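Local coordinates for outer membrane protein assembly factor BamA (Haemophilus ducreyi, PDB 4K3C) that probably assembles and inserts beta-barrel proteins into the outer membrane within the Bam complex, represented here by its transmembrane barrel and two POTRA domains, at residues R399-G404 with R487-A492; G428-N433 with T463-K468; D271-V276 with P385-Y390; R454-V459 with G493-W498; T200-V205 with F226-D231. All coordinates share one frame; numbering follows the deposited sequence.

Contact 1. Residues R399-G404 with R487-A492; sequences RGFAGG and RVRASA
Ser491 and Arg399 are joined by one hydrogen bond. The Ser491 hydroxyl OG donates to Arg399 O at 2.8 Å, approaching from above the carbonyl plane. OG sits between the backbone N and the carbonyl carbon (chi1 69°), which turns it to that oxygen. Arg399, Gly400 and Phe401 form the Arg-Gly-Phe part of the motif that Omp85 proteins carry in their sixth extracellular loop. Phe401 points toward strand 489-492. Its CE1 meets Ala490 O at 3.8 Å, with this oxygen at the ring edge and in plane. Phe401 CZ lies 3.9 Å from Arg489 CB. Phe401 CE2 approaches Arg489 CG at 4.1 Å. The two side chains cross at about a right angle. The Arg489 chain bends at chi2 and chi3 and carries the guanidinium back toward the start of its own segment. There NE and NH2 of Arg489 both grip Arg487 O side-on, each at 3.2 Å, while NH1 forms a salt bridge with Asp519. The guanidinium of Arg399 also has partners beyond this pair: NE forms a salt bridge with Asp460, and the group makes a cation-pi contact with Phe458. Phe401 also touches Ile521 and Pro512. The motif thus lies on the inside of the barrel wall, against strands 453-465, 489-500, 503-512 and 521-531.

Contact 2. Residues G428-N433 with T463-K468; sequences GNAMVN and TVWNTK
Ala430, Met431 and Val432 pair with Trp465, Val464 and Thr463 as neighbouring antiparallel strands of the BamA beta-barrel, near its extracellular end. The backbone ladder has three sound hydrogen bonds, among them Thr463 N to Val432 O at 2.8 Å. A fourth, from Ala430 N to Trp465 O, is weak. Beyond the ladder, the Asn429 amide continues the pairing with its side chain. Asn429 CG lies between the backbone N and the carbonyl carbon (chi1 68°), which sets it 3.5 Å from Thr467 OG1. OD1 accepts Thr467 N on a lone pair at 2.9 Å. ND2 donates to Thr467 OG1 at 2.8 Å, nearly straight and in the amide plane, and it also bonds to Thr376 O. Asn466 OD1 accepts from Lys468 N, an Asx turn where the strand ends. Apolar contacts fall on both faces. On the face of Met431 and Val464, Met431 SD meets Val464 CG2 at 3.8 Å; both residues also touch Ala392 of the long loop before strand 430-440. On the other face, Val432 CG2 reaches the edge of the Trp465 indole, 3.9 Å from CH2. The two side chains point the same way. Ala430 CB makes a CH-pi contact over the centre of the six-membered ring, 3.4 Å from its centroid.

Contact 3. Residues D271-V276 with P385-Y390; sequences DKLRNV and PFYQLY
Leu273 and Val276 meet Phe386 and Tyr387 in a buried, apolar side-chain contact with no hydrogen bond across it. It joins the extracellular end of barrel strand 260-274 to the long sixth loop of this Omp85 barrel. The loop is folded here into a beta-turn, closed by Gln388 N to Pro385 O at 2.7 Å. The turn carries both aromatic residues at its centre. Tyr387 CG lies between the backbone N and the carbonyl carbon (chi1 51°), which sets it 3.9 Å from Leu273 CD2. Both methyls of Leu273 touch Tyr387. CD2 comes to 3.4 Å from Tyr387 CD1. Leu273 CD1 lies over the ring face, offset toward the rim, in a CH-pi contact. Leu273 CD2 also touches Phe386 CE1 at 3.9 Å, which links the two rings. Val276 and Phe386 reach toward each other tip to tip, with Val276 CG1 3.6 Å from Phe386 CZ. Arg282 of helix 280-288 touches this pair as well. At the far end of the tyrosine, Asp271 OD2 is 3.6 Å from Tyr387 OH, and the carboxylate and ring planes are 52° apart. Opposite Leu273, the second face of the Tyr387 ring has Pro385 CB 3.7 Å above its plane.

Contact 4. Residues R454-V459 with G493-W498; sequences RTSVFV and GIALQW
Phe458 lays its ring across Gly493 on the adjacent strand. From CB, the first torsion puts CG between the backbone N and the carbonyl carbon (chi1 66°), and CG is 4.0 Å from Gly493 O. On one side, CD2 lies 3.3 Å from Gly493 O and 3.9 Å from Ala495 CB. On the other, CD1 and then CE1 approach Gly493 N, CE1 at 3.7 Å. CE2 has Ile494 O at the ring edge, in plane, at 3.4 Å. At the tip, Phe458 CZ is 3.6 Å from Gly493 CA. Gly493 N lies over the ring centre. An aromatic ring covering a cross-strand glycine in this way fits the arrangement called aromatic rescue of glycine. The two segments are neighbouring antiparallel strands of the barrel, held by six backbone hydrogen bonds. Phe458 and Ser456 face the interior, toward Arg399 of the sixth loop, and Ser456 OG bonds to Glu437. Val457 and Ile494 lie on the outer surface, with Val457 CG2 3.6 Å from Ile494 CD1.

Contact 5. Residues T200-V205 with F226-D231; sequences TDSTNV and FYEDYD
Tyr230 lies side by side with Asp201 and overlaps its stem: Tyr230 CE1 is 3.6 Å from Asp201 CB. Both side chains point the same way, and ring and carboxylate planes are only 20° apart. Tyr230 CG is anti to the backbone N (chi1 -173°), which sets it 3.8 Å from Asp201 O. Tyr230 CD1 lies 3.4 Å from Asp201 O. The strands are antiparallel neighbours in the BamA beta-barrel, at the extracellular end of the wall. Asp201 stands just before strand 202-211, yet its carbonyl already takes part in the ladder: Asp201 O accepts Asp231 N at 2.6 Å. The Asp201 carboxylate forms a salt bridge with Arg235. Backbone bonds between Thr203 and Asp229, and between Val205 and Tyr227, continue the pairing. Side chains alternate between two faces. Ser202, Asn204, Glu228 and Tyr230 share the face that probably lines the interior. Glu228 extends from CG across this face, and its OE2 forms a salt bridge with Arg243 on the next strand, 242-254. Glu228 OE1 is 3.2 Å from Ser202 OG, a possible hydrogen bond whose proton is not settled. Thr203, Val205, Tyr227 and Asp229 share the other face. There Tyr227 meets the ring of Tyr246. Thr203 and Asp229 run side by side, with Thr203 OG1 3.7 Å from Asp229 CB.

How the contacts relate
All five contacts belong to the barrel and its sixth extracellular loop. Contacts 2, 4 and 5 are strand pairings in the wall, held mainly by backbone hydrogen bonds. Contacts 1 and 3 bring that loop to the wall through side chains and are buried; contact 5 is the surface one, rich in acidic and hydroxyl groups. Contacts 2 and 4 share strand 453-465, while contacts 1 and 4 share strand 489-500. Contact 1 touches contact 4 where Arg399 NE lies 3.5 Å from Phe458 CE1. It also packs on contact 2 through Val488 and Thr463. Contact 3 joins contact 2 through Tyr390 N, 2.7 Å from Gly428 O, a probable hydrogen bond. Contact 5 touches none of the others.

Contact 1. Residues R399-G404 with R487-A492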
# COMPACT_ATOMS: atom_id res chain seq x y z
N ARG A 399 -5.03 -17.00 14.55
CA ARG A 399 -5.82 -16.59 15.69
C ARG A 399 -6.01 -17.72 16.73
O ARG A 399 -5.94 -18.89 16.40
CB ARG A 399 -7.11 -15.97 15.21
CG ARG A 399 -6.81 -14.68 14.47
CD ARG A 399 -8.04 -14.05 13.86
NE ARG A 399 -8.33 -14.60 12.54
CZ ARG A 399 -8.94 -13.93 11.58
NH1 ARG A 399 -9.16 -14.52 10.40
NH2 ARG A 399 -9.33 -12.67 11.79
N GLY A 400 -6.19 -17.35 18.00
CA GLY A 400 -6.24 -18.35 19.05
C GLY A 400 -4.88 -18.79 19.57
O GLY A 400 -4.74 -19.21 20.72
N PHE A 401 -3.85 -18.71 18.74
CA PHE A 401 -2.50 -18.90 19.27
C PHE A 401 -1.84 -17.54 19.56
O PHE A 401 -2.09 -16.56 18.87
CB PHE A 401 -1.67 -19.77 18.34
CG PHE A 401 -2.24 -21.14 18.12
CD1 PHE A 401 -3.39 -21.32 17.37
CD2 PHE A 401 -1.64 -22.26 18.67
CE1 PHE A 401 -3.92 -22.57 17.16
CE2 PHE A 401 -2.17 -23.51 18.46
CZ PHE A 401 -3.31 -23.67 17.71
N ALA A 402 -1.02 -17.47 20.61
CA ALA A 402 -0.37 -16.21 20.92
C ALA A 402 0.64 -15.88 19.83
O ALA A 402 1.12 -16.77 19.14
CB ALA A 402 0.32 -16.26 22.26
N GLY A 403 0.93 -14.59 19.68
CA GLY A 403 1.92 -14.17 18.70
C GLY A 403 3.25 -14.88 18.90
O GLY A 403 3.75 -15.00 20.02
N GLY A 404 3.80 -15.38 17.79
CA GLY A 404 5.11 -16.01 17.79
C GLY A 404 5.21 -17.29 18.57
O GLY A 404 6.31 -17.71 18.94
N ARG A 487 3.45 -30.38 10.81
CA ARG A 487 2.98 -30.12 12.17
C ARG A 487 2.18 -28.84 12.19
O ARG A 487 2.42 -27.90 12.95
CB ARG A 487 4.13 -30.15 13.17
CG ARG A 487 4.72 -31.54 13.27
CD ARG A 487 5.95 -31.61 14.15
NE ARG A 487 5.68 -31.20 15.52
CZ ARG A 487 5.98 -30.00 15.99
NH1 ARG A 487 5.69 -29.69 17.25
NH2 ARG A 487 6.56 -29.11 15.21
N VAL A 488 1.19 -28.85 11.32
CA VAL A 488 0.31 -27.73 11.08
C VAL A 488 -0.67 -27.55 12.24
O VAL A 488 -1.19 -28.52 12.81
CB VAL A 488 -0.49 -27.98 9.79
CG1 VAL A 488 -1.23 -26.74 9.39
CG2 VAL A 488 0.46 -28.40 8.70
N ARG A 489 -0.90 -26.29 12.59
CA ARG A 489 -1.92 -25.97 13.56
C ARG A 489 -3.00 -25.18 12.89
O ARG A 489 -2.78 -24.59 11.83
CB ARG A 489 -1.32 -25.19 14.72
CG ARG A 489 -0.61 -26.09 15.70
CD ARG A 489 0.67 -25.49 16.17
NE ARG A 489 1.83 -26.03 15.48
CZ ARG A 489 3.00 -26.21 16.08
NH1 ARG A 489 3.11 -25.93 17.37
NH2 ARG A 489 4.06 -26.67 15.41
N ALA A 490 -4.17 -25.18 13.50
CA ALA A 490 -5.28 -24.47 12.94
C ALA A 490 -6.32 -24.14 14.00
O ALA A 490 -6.34 -24.71 15.09
CB ALA A 490 -5.87 -25.28 11.85
N SER A 491 -7.18 -23.21 13.67
CA SER A 491 -8.17 -22.75 14.61
C SER A 491 -9.39 -22.28 13.87
O SER A 491 -9.34 -22.05 12.66
CB SER A 491 -7.60 -21.57 15.40
OG SER A 491 -7.43 -20.42 14.58
N ALA A 492 -10.48 -22.11 14.61
CA ALA A 492 -11.70 -21.56 14.05
C ALA A 492 -12.34 -20.56 15.02
O ALA A 492 -12.30 -20.76 16.24
CB ALA A 492 -12.64 -22.65 13.72

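Contact 2. Residues G428-N433 with T463-K468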
# COMPACT_ATOMS: atom_id res chain seq x y z
N GLY A 428 11.81 -20.53 12.72
CA GLY A 428 12.19 -21.41 11.62
C GLY A 428 12.36 -20.67 10.31
O GLY A 428 11.98 -19.50 10.23
N ASN A 429 12.91 -21.34 9.30
CA ASN A 429 13.19 -20.70 8.01
C ASN A 429 12.15 -20.97 6.92
O ASN A 429 12.39 -20.68 5.74
CB ASN A 429 14.58 -21.08 7.50
CG ASN A 429 14.68 -22.53 7.10
OD1 ASN A 429 14.13 -23.41 7.77
ND2 ASN A 429 15.38 -22.80 6.01
N ALA A 430 11.01 -21.51 7.33
CA ALA A 430 9.92 -21.82 6.39
C ALA A 430 8.58 -21.71 7.09
O ALA A 430 8.35 -22.35 8.11
CB ALA A 430 10.08 -23.18 5.82
N MET A 431 7.72 -20.88 6.54
CA MET A 431 6.43 -20.61 7.12
C MET A 431 5.39 -20.72 6.00
O MET A 431 5.65 -20.29 4.88
CB MET A 431 6.42 -19.21 7.76
CG MET A 431 5.07 -18.76 8.27
SD MET A 431 5.11 -17.57 9.62
CE MET A 431 5.64 -16.12 8.75
N VAL A 432 4.27 -21.36 6.28
CA VAL A 432 3.12 -21.26 5.42
C VAL A 432 1.93 -21.03 6.33
O VAL A 432 1.84 -21.59 7.43
CB VAL A 432 2.89 -22.52 4.51
CG1 VAL A 432 1.76 -22.27 3.54
CG2 VAL A 432 4.14 -22.87 3.73
N ASN A 433 1.03 -20.16 5.90
CA ASN A 433 -0.20 -19.95 6.63
C ASN A 433 -1.29 -19.77 5.61
O ASN A 433 -1.02 -19.40 4.46
CB ASN A 433 -0.09 -18.71 7.51
CG ASN A 433 0.00 -17.42 6.70
OD1 ASN A 433 0.81 -17.31 5.78
ND2 ASN A 433 -0.83 -16.45 7.03
N THR A 463 1.98 -23.09 9.80
CA THR A 463 3.02 -24.09 10.03
C THR A 463 4.40 -23.46 9.88
O THR A 463 4.72 -22.90 8.84
CB THR A 463 2.85 -25.31 9.07
OG1 THR A 463 4.04 -26.12 9.08
CG2 THR A 463 2.61 -24.84 7.66
N VAL A 464 5.22 -23.55 10.92
CA VAL A 464 6.59 -23.05 10.86
C VAL A 464 7.61 -24.13 11.17
O VAL A 464 7.64 -24.69 12.27
CB VAL A 464 6.83 -21.90 11.86
CG1 VAL A 464 8.28 -21.45 11.76
CG2 VAL A 464 5.90 -20.74 11.59
N TRP A 465 8.47 -24.40 10.22
CA TRP A 465 9.46 -25.44 10.40
C TRP A 465 10.87 -25.03 10.01
O TRP A 465 11.06 -23.99 9.38
CB TRP A 465 9.05 -26.71 9.64
CG TRP A 465 9.19 -26.70 8.11
CD1 TRP A 465 10.15 -27.32 7.39
CD2 TRP A 465 8.31 -26.08 7.16
NE1 TRP A 465 9.94 -27.13 6.06
CE2 TRP A 465 8.81 -26.38 5.89
CE3 TRP A 465 7.16 -25.30 7.27
CZ2 TRP A 465 8.20 -25.94 4.72
CZ3 TRP A 465 6.56 -24.86 6.11
CH2 TRP A 465 7.08 -25.18 4.85
N ASN A 466 11.83 -25.87 10.39
CA ASN A 466 13.24 -25.70 10.12
C ASN A 466 13.66 -26.75 9.11
O ASN A 466 13.83 -27.93 9.47
CB ASN A 466 14.00 -25.93 11.44
CG ASN A 466 15.52 -25.88 11.29
OD1 ASN A 466 16.08 -25.98 10.19
ND2 ASN A 466 16.21 -25.73 12.44
N THR A 467 13.87 -26.34 7.87
CA THR A 467 14.36 -27.24 6.82
C THR A 467 15.67 -27.95 7.15
O THR A 467 15.93 -29.04 6.63
CB THR A 467 14.58 -26.52 5.50
OG1 THR A 467 15.62 -25.55 5.66
CG2 THR A 467 13.30 -25.83 5.06
N LYS A 468 16.52 -27.38 7.99
CA LYS A 468 17.80 -28.03 8.19
C LYS A 468 17.82 -28.95 9.41
O LYS A 468 18.83 -29.59 9.68
CB LYS A 468 18.95 -27.01 8.23
CG LYS A 468 18.88 -25.99 7.09
CD LYS A 468 20.22 -25.38 6.78
CE LYS A 468 20.08 -24.03 6.06
NZ LYS A 468 20.13 -22.86 6.99

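Contact 3. Residues D271-V276 with P385-Y390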
# COMPACT_ATOMS: atom_id res chain seq x y z
N ASP A 271 23.75 -4.56 12.43
CA ASP A 271 23.00 -5.17 13.53
C ASP A 271 23.97 -5.50 14.66
O ASP A 271 25.05 -6.03 14.41
CB ASP A 271 22.37 -6.51 13.11
CG ASP A 271 21.39 -6.37 11.97
OD1 ASP A 271 20.21 -6.00 12.21
OD2 ASP A 271 21.80 -6.69 10.83
N LYS A 272 23.56 -5.23 15.89
CA LYS A 272 24.40 -5.52 17.04
C LYS A 272 23.53 -6.26 18.05
O LYS A 272 22.45 -5.78 18.40
CB LYS A 272 24.95 -4.22 17.63
CG LYS A 272 26.00 -4.40 18.72
CD LYS A 272 26.44 -3.07 19.36
CE LYS A 272 27.04 -2.09 18.35
NZ LYS A 272 26.00 -1.27 17.64
N LEU A 273 23.99 -7.43 18.49
CA LEU A 273 23.20 -8.24 19.41
C LEU A 273 23.89 -8.48 20.75
O LEU A 273 25.08 -8.80 20.80
CB LEU A 273 22.77 -9.56 18.77
CG LEU A 273 21.64 -9.43 17.72
CD1 LEU A 273 22.16 -8.97 16.36
CD2 LEU A 273 20.82 -10.72 17.60
N ARG A 274 23.14 -8.29 21.83
CA ARG A 274 23.61 -8.50 23.20
C ARG A 274 22.60 -9.42 23.90
O ARG A 274 21.51 -9.68 23.34
CB ARG A 274 23.72 -7.15 23.93
CG ARG A 274 22.37 -6.54 24.37
CD ARG A 274 22.40 -5.01 24.41
NE ARG A 274 23.46 -4.49 25.27
CZ ARG A 274 23.99 -3.27 25.16
NH1 ARG A 274 23.57 -2.43 24.21
NH2 ARG A 274 24.96 -2.89 26.00
N ASN A 275 22.94 -9.90 25.09
CA ASN A 275 22.16 -10.95 25.75
C ASN A 275 22.40 -12.17 24.87
O ASN A 275 23.56 -12.57 24.68
CB ASN A 275 20.67 -10.54 25.88
CG ASN A 275 19.80 -11.59 26.57
OD1 ASN A 275 20.02 -12.79 26.45
ND2 ASN A 275 18.76 -11.12 27.27
N VAL A 276 21.34 -12.72 24.29
CA VAL A 276 21.39 -13.96 23.51
C VAL A 276 21.89 -15.10 24.39
O VAL A 276 23.10 -15.33 24.47
CB VAL A 276 22.29 -13.87 22.28
CG1 VAL A 276 21.95 -15.00 21.33
CG2 VAL A 276 22.10 -12.54 21.58
N PRO A 385 20.87 -15.92 9.82
CA PRO A 385 20.99 -15.24 11.11
C PRO A 385 19.74 -15.49 11.95
O PRO A 385 18.67 -15.09 11.51
CB PRO A 385 21.05 -13.76 10.73
CG PRO A 385 21.52 -13.73 9.34
CD PRO A 385 21.03 -15.00 8.68
N PHE A 386 19.88 -16.09 13.14
CA PHE A 386 18.74 -16.55 13.95
C PHE A 386 17.67 -15.52 14.26
O PHE A 386 16.52 -15.86 14.53
CB PHE A 386 19.22 -17.19 15.26
CG PHE A 386 20.01 -16.26 16.15
CD1 PHE A 386 19.38 -15.36 17.00
CD2 PHE A 386 21.40 -16.32 16.16
CE1 PHE A 386 20.12 -14.53 17.83
CE2 PHE A 386 22.15 -15.48 16.99
CZ PHE A 386 21.51 -14.59 17.82
N TYR A 387 18.05 -14.25 14.23
CA TYR A 387 17.11 -13.18 14.52
C TYR A 387 16.32 -12.79 13.28
O TYR A 387 15.58 -11.82 13.30
CB TYR A 387 17.84 -11.96 15.07
CG TYR A 387 19.03 -11.47 14.25
CD1 TYR A 387 20.31 -11.98 14.47
CD2 TYR A 387 18.87 -10.50 13.28
CE1 TYR A 387 21.39 -11.52 13.74
CE2 TYR A 387 19.95 -10.03 12.55
CZ TYR A 387 21.20 -10.54 12.78
OH TYR A 387 22.28 -10.07 12.06
N GLN A 388 16.52 -13.55 12.21
CA GLN A 388 15.90 -13.30 10.93
C GLN A 388 14.94 -14.45 10.62
O GLN A 388 14.54 -14.64 9.48
CB GLN A 388 16.98 -13.24 9.85
CG GLN A 388 16.68 -12.31 8.71
CD GLN A 388 17.00 -10.87 9.04
OE1 GLN A 388 17.45 -10.56 10.14
NE2 GLN A 388 16.77 -9.97 8.09
N LEU A 389 14.60 -15.22 11.65
CA LEU A 389 13.74 -16.39 11.48
C LEU A 389 12.22 -16.12 11.61
O LEU A 389 11.80 -15.10 12.12
CB LEU A 389 14.16 -17.49 12.45
CG LEU A 389 15.44 -18.26 12.14
CD1 LEU A 389 15.63 -19.32 13.17
CD2 LEU A 389 15.31 -18.88 10.79
N TYR A 390 11.40 -17.05 11.13
CA TYR A 390 9.96 -16.87 11.16
C TYR A 390 9.26 -17.59 12.31
O TYR A 390 9.74 -18.58 12.85
CB TYR A 390 9.32 -17.36 9.87
CG TYR A 390 9.94 -16.80 8.61
CD1 TYR A 390 9.92 -15.44 8.34
CD2 TYR A 390 10.52 -17.64 7.67
CE1 TYR A 390 10.45 -14.94 7.19
CE2 TYR A 390 11.07 -17.13 6.50
CZ TYR A 390 11.03 -15.77 6.27
OH TYR A 390 11.57 -15.25 5.12

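Contact 4. Residues R454-V459 with G493-W498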
# COMPACT_ATOMS: atom_id res chain seq x y z
N ARG A 454 -17.53 -5.30 10.30
CA ARG A 454 -17.37 -6.52 9.54
C ARG A 454 -17.30 -7.72 10.49
O ARG A 454 -16.31 -7.93 11.19
CB ARG A 454 -16.08 -6.44 8.71
CG ARG A 454 -15.51 -7.79 8.25
CD ARG A 454 -14.80 -7.65 6.93
NE ARG A 454 -15.75 -7.38 5.86
CZ ARG A 454 -15.43 -7.27 4.58
NH1 ARG A 454 -16.37 -7.04 3.68
NH2 ARG A 454 -14.16 -7.41 4.21
N THR A 455 -18.37 -8.51 10.52
CA THR A 455 -18.38 -9.73 11.31
C THR A 455 -18.08 -10.92 10.41
O THR A 455 -18.45 -10.92 9.24
CB THR A 455 -19.72 -9.92 12.00
OG1 THR A 455 -20.75 -9.86 11.01
CG2 THR A 455 -19.94 -8.81 13.01
N SER A 456 -17.41 -11.94 10.94
CA SER A 456 -16.98 -13.07 10.14
C SER A 456 -16.74 -14.32 10.96
O SER A 456 -16.65 -14.25 12.18
CB SER A 456 -15.71 -12.72 9.38
OG SER A 456 -14.66 -12.38 10.28
N VAL A 457 -16.65 -15.46 10.29
CA VAL A 457 -16.33 -16.72 10.93
C VAL A 457 -15.25 -17.35 10.09
O VAL A 457 -15.35 -17.36 8.86
CB VAL A 457 -17.55 -17.64 11.00
CG1 VAL A 457 -17.14 -19.05 11.35
CG2 VAL A 457 -18.56 -17.09 12.02
N PHE A 458 -14.21 -17.85 10.74
CA PHE A 458 -12.97 -18.11 10.00
C PHE A 458 -12.36 -19.44 10.39
O PHE A 458 -12.71 -20.03 11.43
CB PHE A 458 -11.95 -16.96 10.22
CG PHE A 458 -11.45 -16.87 11.62
CD1 PHE A 458 -10.36 -17.61 12.03
CD2 PHE A 458 -12.11 -16.09 12.55
CE1 PHE A 458 -9.92 -17.57 13.33
CE2 PHE A 458 -11.67 -16.04 13.86
CZ PHE A 458 -10.57 -16.78 14.24
N VAL A 459 -11.43 -19.89 9.55
CA VAL A 459 -10.51 -20.97 9.91
C VAL A 459 -9.11 -20.52 9.54
O VAL A 459 -8.82 -20.26 8.36
CB VAL A 459 -10.86 -22.31 9.21
CG1 VAL A 459 -9.68 -23.27 9.27
CG2 VAL A 459 -12.09 -22.94 9.86
N GLY A 493 -12.92 -19.49 14.49
CA GLY A 493 -13.52 -18.53 15.39
C GLY A 493 -14.47 -17.52 14.81
O GLY A 493 -14.82 -17.58 13.63
N ILE A 494 -14.92 -16.63 15.68
CA ILE A 494 -15.64 -15.41 15.31
C ILE A 494 -14.64 -14.26 15.30
O ILE A 494 -13.62 -14.30 15.99
CB ILE A 494 -16.73 -15.05 16.34
CG1 ILE A 494 -17.50 -16.30 16.74
CG2 ILE A 494 -17.70 -14.02 15.78
CD1 ILE A 494 -18.24 -16.93 15.61
N ALA A 495 -14.93 -13.24 14.53
CA ALA A 495 -14.03 -12.12 14.42
C ALA A 495 -14.87 -10.89 14.12
O ALA A 495 -15.67 -10.89 13.19
CB ALA A 495 -13.00 -12.37 13.32
N LEU A 496 -14.71 -9.87 14.94
CA LEU A 496 -15.44 -8.63 14.73
C LEU A 496 -14.43 -7.57 14.43
O LEU A 496 -13.37 -7.53 15.04
CB LEU A 496 -16.22 -8.22 15.99
CG LEU A 496 -17.31 -7.16 15.74
CD1 LEU A 496 -18.50 -7.39 16.66
CD2 LEU A 496 -16.78 -5.73 15.89
N GLN A 497 -14.73 -6.71 13.47
CA GLN A 497 -13.95 -5.50 13.41
C GLN A 497 -14.81 -4.29 13.12
O GLN A 497 -15.87 -4.40 12.51
CB GLN A 497 -12.76 -5.61 12.47
CG GLN A 497 -13.04 -5.94 11.06
CD GLN A 497 -11.84 -6.60 10.43
OE1 GLN A 497 -11.13 -7.37 11.08
NE2 GLN A 497 -11.58 -6.30 9.16
N TRP A 498 -14.35 -3.14 13.60
CA TRP A 498 -15.02 -1.92 13.24
C TRP A 498 -14.16 -0.65 13.22
O TRP A 498 -13.25 -0.47 14.03
CB TRP A 498 -16.38 -1.77 13.96
CG TRP A 498 -16.44 -1.07 15.27
CD1 TRP A 498 -15.97 -1.51 16.46
CD2 TRP A 498 -17.08 0.18 15.52
NE1 TRP A 498 -16.25 -0.60 17.45
CE2 TRP A 498 -16.93 0.46 16.90
CE3 TRP A 498 -17.75 1.11 14.72
CZ2 TRP A 498 -17.42 1.60 17.50
CZ3 TRP A 498 -18.24 2.25 15.31
CH2 TRP A 498 -18.07 2.49 16.69

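Contact 5. Residues T200-V205 with F226-D231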
# COMPACT_ATOMS: atom_id res chain seq x y z
N THR A 200 6.16 -2.81 22.56
CA THR A 200 6.82 -3.41 23.72
C THR A 200 8.12 -4.05 23.25
O THR A 200 9.02 -4.28 24.06
CB THR A 200 5.97 -4.49 24.41
OG1 THR A 200 5.11 -5.12 23.44
CG2 THR A 200 5.13 -3.89 25.53
N ASP A 201 8.21 -4.32 21.95
CA ASP A 201 9.35 -5.04 21.39
C ASP A 201 10.44 -4.12 20.85
O ASP A 201 11.63 -4.46 20.90
CB ASP A 201 8.92 -6.05 20.31
CG ASP A 201 8.36 -7.33 20.90
OD1 ASP A 201 9.09 -8.03 21.64
OD2 ASP A 201 7.19 -7.66 20.61
N SER A 202 10.05 -2.96 20.35
CA SER A 202 11.05 -1.99 19.90
C SER A 202 10.67 -0.51 19.99
O SER A 202 9.53 -0.14 20.22
CB SER A 202 11.53 -2.33 18.47
OG SER A 202 10.44 -2.51 17.59
N THR A 203 11.68 0.33 19.82
CA THR A 203 11.45 1.71 19.45
C THR A 203 12.20 1.92 18.14
O THR A 203 13.32 1.44 17.98
CB THR A 203 11.97 2.69 20.51
OG1 THR A 203 13.37 2.49 20.67
CG2 THR A 203 11.29 2.45 21.84
N ASN A 204 11.58 2.59 17.18
CA ASN A 204 12.21 2.74 15.89
C ASN A 204 12.12 4.17 15.43
O ASN A 204 11.04 4.73 15.31
CB ASN A 204 11.56 1.83 14.85
CG ASN A 204 10.82 0.65 15.48
OD1 ASN A 204 11.27 -0.50 15.41
ND2 ASN A 204 9.66 0.92 16.09
N VAL A 205 13.27 4.78 15.19
CA VAL A 205 13.31 6.11 14.63
C VAL A 205 13.71 5.97 13.17
O VAL A 205 14.42 5.04 12.79
CB VAL A 205 14.32 6.98 15.39
CG1 VAL A 205 14.35 8.41 14.84
CG2 VAL A 205 13.97 6.97 16.83
N PHE A 226 17.60 4.71 9.44
CA PHE A 226 16.79 4.25 10.54
C PHE A 226 17.60 3.61 11.63
O PHE A 226 18.68 3.06 11.39
CB PHE A 226 15.75 3.23 10.05
CG PHE A 226 16.36 1.98 9.49
CD1 PHE A 226 16.71 1.90 8.14
CD2 PHE A 226 16.60 0.88 10.31
CE1 PHE A 226 17.29 0.75 7.62
CE2 PHE A 226 17.17 -0.27 9.80
CZ PHE A 226 17.52 -0.34 8.45
N TYR A 227 17.03 3.65 12.82
CA TYR A 227 17.58 2.99 13.98
C TYR A 227 16.44 2.19 14.63
O TYR A 227 15.32 2.68 14.76
CB TYR A 227 18.17 4.07 14.89
CG TYR A 227 18.37 3.69 16.34
CD1 TYR A 227 19.22 2.66 16.70
CD2 TYR A 227 17.72 4.39 17.34
CE1 TYR A 227 19.42 2.32 18.02
CE2 TYR A 227 17.91 4.06 18.67
CZ TYR A 227 18.76 3.03 19.00
OH TYR A 227 18.95 2.70 20.33
N GLU A 228 16.70 0.95 15.00
CA GLU A 228 15.72 0.18 15.73
C GLU A 228 16.38 -0.39 16.97
O GLU A 228 17.48 -0.93 16.89
CB GLU A 228 15.11 -0.95 14.90
CG GLU A 228 14.20 -1.89 15.74
CD GLU A 228 13.56 -3.02 14.94
OE1 GLU A 228 12.36 -3.31 15.16
OE2 GLU A 228 14.26 -3.65 14.12
N ASP A 229 15.72 -0.24 18.11
CA ASP A 229 16.15 -0.86 19.35
C ASP A 229 15.16 -1.93 19.76
O ASP A 229 14.16 -1.61 20.40
CB ASP A 229 16.29 0.18 20.46
CG ASP A 229 16.99 -0.37 21.69
OD1 ASP A 229 17.87 -1.24 21.52
OD2 ASP A 229 16.66 0.06 22.81
N TYR A 230 15.45 -3.18 19.39
CA TYR A 230 14.58 -4.34 19.65
C TYR A 230 14.93 -5.03 20.96
O TYR A 230 16.11 -5.21 21.29
CB TYR A 230 14.72 -5.35 18.52
CG TYR A 230 13.78 -6.51 18.58
CD1 TYR A 230 12.46 -6.36 18.21
CD2 TYR A 230 14.20 -7.78 18.97
CE1 TYR A 230 11.57 -7.43 18.24
CE2 TYR A 230 13.32 -8.87 19.00
CZ TYR A 230 12.00 -8.68 18.63
OH TYR A 230 11.10 -9.72 18.66
N ASP A 231 13.90 -5.41 21.71
CA ASP A 231 14.09 -6.11 22.97
C ASP A 231 12.86 -6.91 23.30
O ASP A 231 11.80 -6.37 23.58
CB ASP A 231 14.41 -5.17 24.11
CG ASP A 231 14.61 -5.90 25.44
OD1 ASP A 231 14.33 -7.12 25.51
OD2 ASP A 231 15.04 -5.23 26.41